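Local coordinates for DPSA (Streptomyces coelicolor, PDB 4CY9), which probably oxidises and stores iron as a dodecameric Dps-family ferritin, and is associated with DNA binding, at residues A[144-147]-A[148-152]; A[59-62]-A[63-67]. One frame throughout, in Å; residues are numbered along the deposited sequence. Where two conformers were deposited one is given.

In the fold
Each contact covers about two and a half turns of a long helix in the ferritin-like four-helix bundle. Contact 2 lies on helix 50-77 and contact 1 on helix 135-158, their centres about 11 Å apart. The two helices touch directly: Phe-151 CB lies 3.3 Å from Gln-60 NE2, Asp-147 CB lies 3.7 Å from Met-67 CE, and a weak hydrogen bond joins Gln-144 NE2 to Met-67 O. Their other sides differ. Glu-149 and Arg-146 of contact 1 reach a second subunit, whereas Arg-65 of contact 2 packs on Arg-65 of a third, so the two stretches face two different neighbouring copies in the twelve-chain assembly.

Contact 1. Residues A[144-147]-A[148-152]; sequences QLRD and LEQFQ
Leu-145 and Glu-149 meet one turn apart on helix 135-158, the leucine methyl CD1 lying 3.4 Å from the carboxylate oxygen OE2 of Glu-149. The side chains pass at a slant. A chi1 of 168° sets CG of Leu-145 beside its carbonyl carbon, and CD1 and CG both come up to the carboxylate. This apolar neighbour does not satisfy the charge. OE2 forms a salt bridge with Arg-124 of helix 105-133, and OE1 another with Arg-74 of the second subunit, so each oxygen of this buried acid has an arginine.

The four carbonyls of 144-147 each accept an amide one turn on. Leu-148 N donates to Gln-144 O at 2.9 Å, and the next three amides, of Glu-149, Gln-150 and Phe-151, bond in turn to the carbonyls of Leu-145, Arg-146 and Asp-147. Leu-148 CG also rests 3.2 Å from Gln-144 O, so its carbon branch covers a carbonyl already engaged, as suits a leucine turned into the bundle. Arg-146 and Gln-150 share the subunit-facing side, where their CG atoms come to 4.2 Å; Arg-146 NH1 is held by Asp-139 and by the carbonyl of Ala-136, both of the second subunit.

Such pairing implies that Glu-149 probably stays ionised despite its burial, tying its own bundle to the neighbouring subunit.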
loop_
_atom_site.group_PDB
_atom_site.type_symbol
_atom_site.label_atom_id
_atom_site.label_comp_id
_atom_site.label_asym_id
_atom_site.label_seq_id
_atom_site.Cartn_x
_atom_site.Cartn_y
_atom_site.Cartn_z
ATOM N N GLN A 144 -1.633 23.858 -15.259
ATOM C CA GLN A 144 -2.785 24.146 -14.412
ATOM C C GLN A 144 -3.974 24.544 -15.261
ATOM O O GLN A 144 -5.108 24.074 -15.049
ATOM C CB GLN A 144 -2.466 25.302 -13.443
ATOM C CG GLN A 144 -1.282 24.817 -12.507
ATOM C CD GLN A 144 -1.033 25.813 -11.424
ATOM O OE1 GLN A 144 -1.348 26.991 -11.625
ATOM N NE2 GLN A 144 -0.386 25.423 -10.284
ATOM N N LEU A 145 -3.696 25.438 -16.249
ATOM C CA LEU A 145 -4.764 25.917 -17.177
ATOM C C LEU A 145 -5.435 24.699 -17.810
ATOM O O LEU A 145 -6.677 24.615 -17.876
ATOM C CB LEU A 145 -4.076 26.790 -18.279
ATOM C CG LEU A 145 -5.087 27.083 -19.490
ATOM C CD1 LEU A 145 -6.246 27.985 -19.023
ATOM C CD2 LEU A 145 -4.178 27.888 -20.467
ATOM N N ARG A 146 -4.664 23.748 -18.313
ATOM C CA ARG A 146 -5.311 22.591 -19.031
ATOM C C ARG A 146 -6.129 21.757 -18.059
ATOM O O ARG A 146 -7.274 21.381 -18.361
ATOM C CB ARG A 146 -4.232 21.697 -19.677
ATOM C CG ARG A 146 -4.958 20.560 -20.512
ATOM C CD ARG A 146 -3.928 19.792 -21.456
ATOM N NE ARG A 146 -2.983 19.016 -20.598
ATOM C CZ ARG A 146 -1.713 19.373 -20.374
ATOM N NH1 ARG A 146 -1.152 20.488 -20.905
ATOM N NH2 ARG A 146 -0.931 18.615 -19.528
ATOM N N ASP A 147 -5.589 21.522 -16.864
ATOM C CA ASP A 147 -6.374 20.753 -15.877
ATOM C C ASP A 147 -7.691 21.472 -15.514
ATOM O O ASP A 147 -8.742 20.797 -15.385
ATOM C CB ASP A 147 -5.538 20.538 -14.579
ATOM C CG ASP A 147 -4.456 19.418 -14.774
ATOM O OD1 ASP A 147 -4.481 18.664 -15.754
ATOM O OD2 ASP A 147 -3.605 19.327 -13.887
ATOM N N LEU A 148 -7.639 22.796 -15.369
ATOM C CA LEU A 148 -8.879 23.535 -15.026
ATOM C C LEU A 148 -9.842 23.432 -16.203
ATOM O O LEU A 148 -11.079 23.231 -15.964
ATOM C CB LEU A 148 -8.575 25.048 -14.800
ATOM C CG LEU A 148 -7.711 25.204 -13.480
ATOM C CD1 LEU A 148 -7.032 26.623 -13.421
ATOM C CD2 LEU A 148 -8.622 25.052 -12.209
ATOM N N GLU A 149 -9.350 23.577 -17.456
ATOM C CA GLU A 149 -10.274 23.447 -18.599
ATOM C C GLU A 149 -10.859 22.041 -18.673
ATOM O O GLU A 149 -12.028 21.882 -19.100
ATOM C CB GLU A 149 -9.490 23.695 -19.902
ATOM C CG GLU A 149 -9.152 25.166 -20.025
ATOM C CD GLU A 149 -8.244 25.420 -21.243
ATOM O OE1 GLU A 149 -7.553 24.485 -21.752
ATOM O OE2 GLU A 149 -8.104 26.651 -21.600
ATOM N N GLN A 150 -10.100 20.995 -18.282
ATOM C CA GLN A 150 -10.663 19.658 -18.382
ATOM C C GLN A 150 -11.739 19.455 -17.302
ATOM O O GLN A 150 -12.745 18.749 -17.519
ATOM C CB GLN A 150 -9.586 18.522 -18.241
ATOM C CG GLN A 150 -8.591 18.597 -19.514
ATOM C CD GLN A 150 -9.341 18.337 -20.838
ATOM O OE1 GLN A 150 -10.236 17.338 -20.963
ATOM N NE2 GLN A 150 -9.147 19.195 -21.732
ATOM N N PHE A 151 -11.514 20.080 -16.140
ATOM C CA PHE A 151 -12.611 19.890 -15.138
ATOM C C PHE A 151 -13.825 20.745 -15.571
ATOM O O PHE A 151 -14.999 20.283 -15.402
ATOM C CB PHE A 151 -12.226 20.426 -13.743
ATOM C CG PHE A 151 -13.357 20.110 -12.743
ATOM C CD1 PHE A 151 -13.618 18.812 -12.302
ATOM C CD2 PHE A 151 -14.201 21.120 -12.359
ATOM C CE1 PHE A 151 -14.593 18.546 -11.503
ATOM C CE2 PHE A 151 -15.160 20.858 -11.338
ATOM C CZ PHE A 151 -15.363 19.516 -10.956
ATOM N N GLN A 152 -13.587 21.853 -16.226
ATOM C CA GLN A 152 -14.797 22.597 -16.758
ATOM C C GLN A 152 -15.520 21.766 -17.808
ATOM O O GLN A 152 -16.735 21.823 -17.932
ATOM C CB GLN A 152 -14.341 23.938 -17.361
ATOM C CG GLN A 152 -15.511 24.727 -17.985
ATOM C CD GLN A 152 -15.086 26.044 -18.640
ATOM O OE1 GLN A 152 -14.039 26.048 -19.341
ATOM N NE2 GLN A 152 -15.874 27.106 -18.476
#

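Contact 2. Residues A[59-62]-A[63-67]; sequences PQVD and QVRDM
Helix 50-77 of the ferritin-like bundle carries this contact, in which Val-61 and Arg-65, one turn apart, extend alongside each other in a common direction. The methyl CG1 of Val-61 stands over one face of the arginine guanidinium, centred on the group, 3.3 Å from its plane. Arg-65 reaches this place with an extended chain (chi3 171°), which keeps the flat group beside the valine. A branched aliphatic residue suits the position because its methyl can cover the face while the N-H groups at the rim stay directed elsewhere.

At that rim, in the guanidinium plane, water 1 accepts from Arg-65 NH1 at 2.9 Å and donates to Asp-62 OD1 at 2.6 Å. The acid and the base are thus joined through water, their nearest charged atoms, Asp-62 OD1 and Arg-65 NH1, being 4.4 Å apart, too far for a direct salt bridge. Water 2 forms a second bridge along the exposed acidic side, donating to Asp-62 O and to Asp-66 OD1. Asp-62 O therefore takes two donors, since it also receives the amide of Asp-66 at 3.1 Å.

The inner side is different in character. Gln-60, bent at chi2 (69°), brings NE2 to 3.4 Å from Val-64 CG2, and that methyl also lies 3.2 Å from Gln-60 O, which accepts the amide of Val-64. The amide end of Gln-60 has its polar partner in Tyr-116 OH, on helix 105-133.

Around this turn, Gln-60 packs on Leu-148 and Phe-151 of helix 135-158, Val-61 on Leu-38 of helix 14-44, and Arg-65 lies against His-35 and Lys-39 of that same helix.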
loop_
_atom_site.group_PDB
_atom_site.type_symbol
_atom_site.label_atom_id
_atom_site.label_comp_id
_atom_site.label_asym_id
_atom_site.label_seq_id
_atom_site.Cartn_x
_atom_site.Cartn_y
_atom_site.Cartn_z
ATOM N N PRO A 59 -12.252 15.336 -6.073
ATOM C CA PRO A 59 -10.885 15.343 -6.512
ATOM C C PRO A 59 -10.458 16.703 -7.144
ATOM O O PRO A 59 -9.261 17.001 -7.143
ATOM C CB PRO A 59 -10.806 14.298 -7.586
ATOM C CG PRO A 59 -12.228 14.025 -8.045
ATOM C CD PRO A 59 -13.016 14.201 -6.765
ATOM N N GLN A 60 -11.406 17.473 -7.687
ATOM C CA GLN A 60 -11.050 18.776 -8.212
ATOM C C GLN A 60 -10.716 19.752 -7.049
ATOM O O GLN A 60 -9.799 20.558 -7.195
ATOM C CB GLN A 60 -12.232 19.296 -9.017
ATOM C CG GLN A 60 -11.959 20.693 -9.522
ATOM C CD GLN A 60 -10.841 20.800 -10.633
ATOM O OE1 GLN A 60 -10.041 19.802 -10.963
ATOM N NE2 GLN A 60 -10.752 21.943 -11.209
ATOM N N VAL A 61 -11.390 19.613 -5.896
ATOM C CA VAL A 61 -11.041 20.432 -4.707
ATOM C C VAL A 61 -9.577 20.182 -4.383
ATOM O O VAL A 61 -8.756 21.083 -4.160
ATOM C CB VAL A 61 -11.898 20.043 -3.466
ATOM C CG1 VAL A 61 -11.332 20.736 -2.196
ATOM C CG2 VAL A 61 -13.331 20.574 -3.710
ATOM N N ASP A 62 -9.221 18.886 -4.365
ATOM C CA ASP A 62 -7.848 18.540 -3.991
ATOM C C ASP A 62 -6.837 19.050 -5.020
ATOM O O ASP A 62 -5.792 19.569 -4.632
ATOM C CB ASP A 62 -7.642 16.975 -3.945
ATOM C CG ASP A 62 -8.499 16.296 -2.824
ATOM O OD1 ASP A 62 -8.906 16.981 -1.880
ATOM O OD2 ASP A 62 -8.745 15.052 -3.013
ATOM N N GLN A 63 -7.183 18.929 -6.298
ATOM C CA GLN A 63 -6.288 19.365 -7.384
ATOM C C GLN A 63 -6.108 20.900 -7.339
ATOM O O GLN A 63 -4.958 21.451 -7.542
ATOM C CB GLN A 63 -6.855 18.948 -8.781
ATOM C CG GLN A 63 -5.825 19.353 -9.829
ATOM C CD GLN A 63 -5.410 18.409 -11.040
ATOM O OE1 GLN A 63 -5.998 17.365 -11.405
ATOM N NE2 GLN A 63 -4.355 18.855 -11.681
ATOM N N VAL A 64 -7.208 21.617 -7.106
ATOM C CA VAL A 64 -7.112 23.100 -7.051
ATOM C C VAL A 64 -6.348 23.579 -5.811
ATOM O O VAL A 64 -5.570 24.557 -5.884
ATOM C CB VAL A 64 -8.560 23.730 -7.108
ATOM C CG1 VAL A 64 -8.529 25.281 -6.900
ATOM C CG2 VAL A 64 -9.192 23.420 -8.524
ATOM N N ARG A 65 -6.538 22.894 -4.686
ATOM C CA ARG A 65 -5.694 23.276 -3.514
ATOM C C ARG A 65 -4.191 23.035 -3.841
ATOM O O ARG A 65 -3.347 23.868 -3.401
ATOM C CB ARG A 65 -6.071 22.400 -2.245
ATOM C CG ARG A 65 -7.448 22.905 -1.709
ATOM C CD ARG A 65 -7.996 21.781 -0.729
ATOM N NE ARG A 65 -9.203 22.334 -0.039
ATOM C CZ ARG A 65 -9.930 21.580 0.841
ATOM N NH1 ARG A 65 -9.621 20.250 0.991
ATOM N NH2 ARG A 65 -10.898 22.181 1.471
ATOM N N ASP A 66 -3.860 21.969 -4.556
ATOM C CA ASP A 66 -2.479 21.709 -4.942
ATOM C C ASP A 66 -1.975 22.854 -5.883
ATOM O O ASP A 66 -0.823 23.317 -5.772
ATOM C CB ASP A 66 -2.319 20.360 -5.682
ATOM C CG ASP A 66 -2.373 19.115 -4.742
ATOM O OD1 ASP A 66 -2.254 19.297 -3.559
ATOM O OD2 ASP A 66 -2.502 17.983 -5.311
ATOM N N MET A 67 -2.815 23.239 -6.857
ATOM C CA MET A 67 -2.448 24.372 -7.782
ATOM C C MET A 67 -2.171 25.646 -6.941
ATOM O O MET A 67 -1.136 26.299 -7.208
ATOM C CB MET A 67 -3.661 24.709 -8.735
ATOM C CG MET A 67 -3.826 23.517 -9.752
ATOM S SD MET A 67 -5.238 24.148 -10.761
ATOM C CE MET A 67 -5.644 22.554 -11.490
HETATM O O HOH W 1 -7.641 18.576 -0.222
HETATM O O HOH W 2 -4.690 19.022 -1.874
#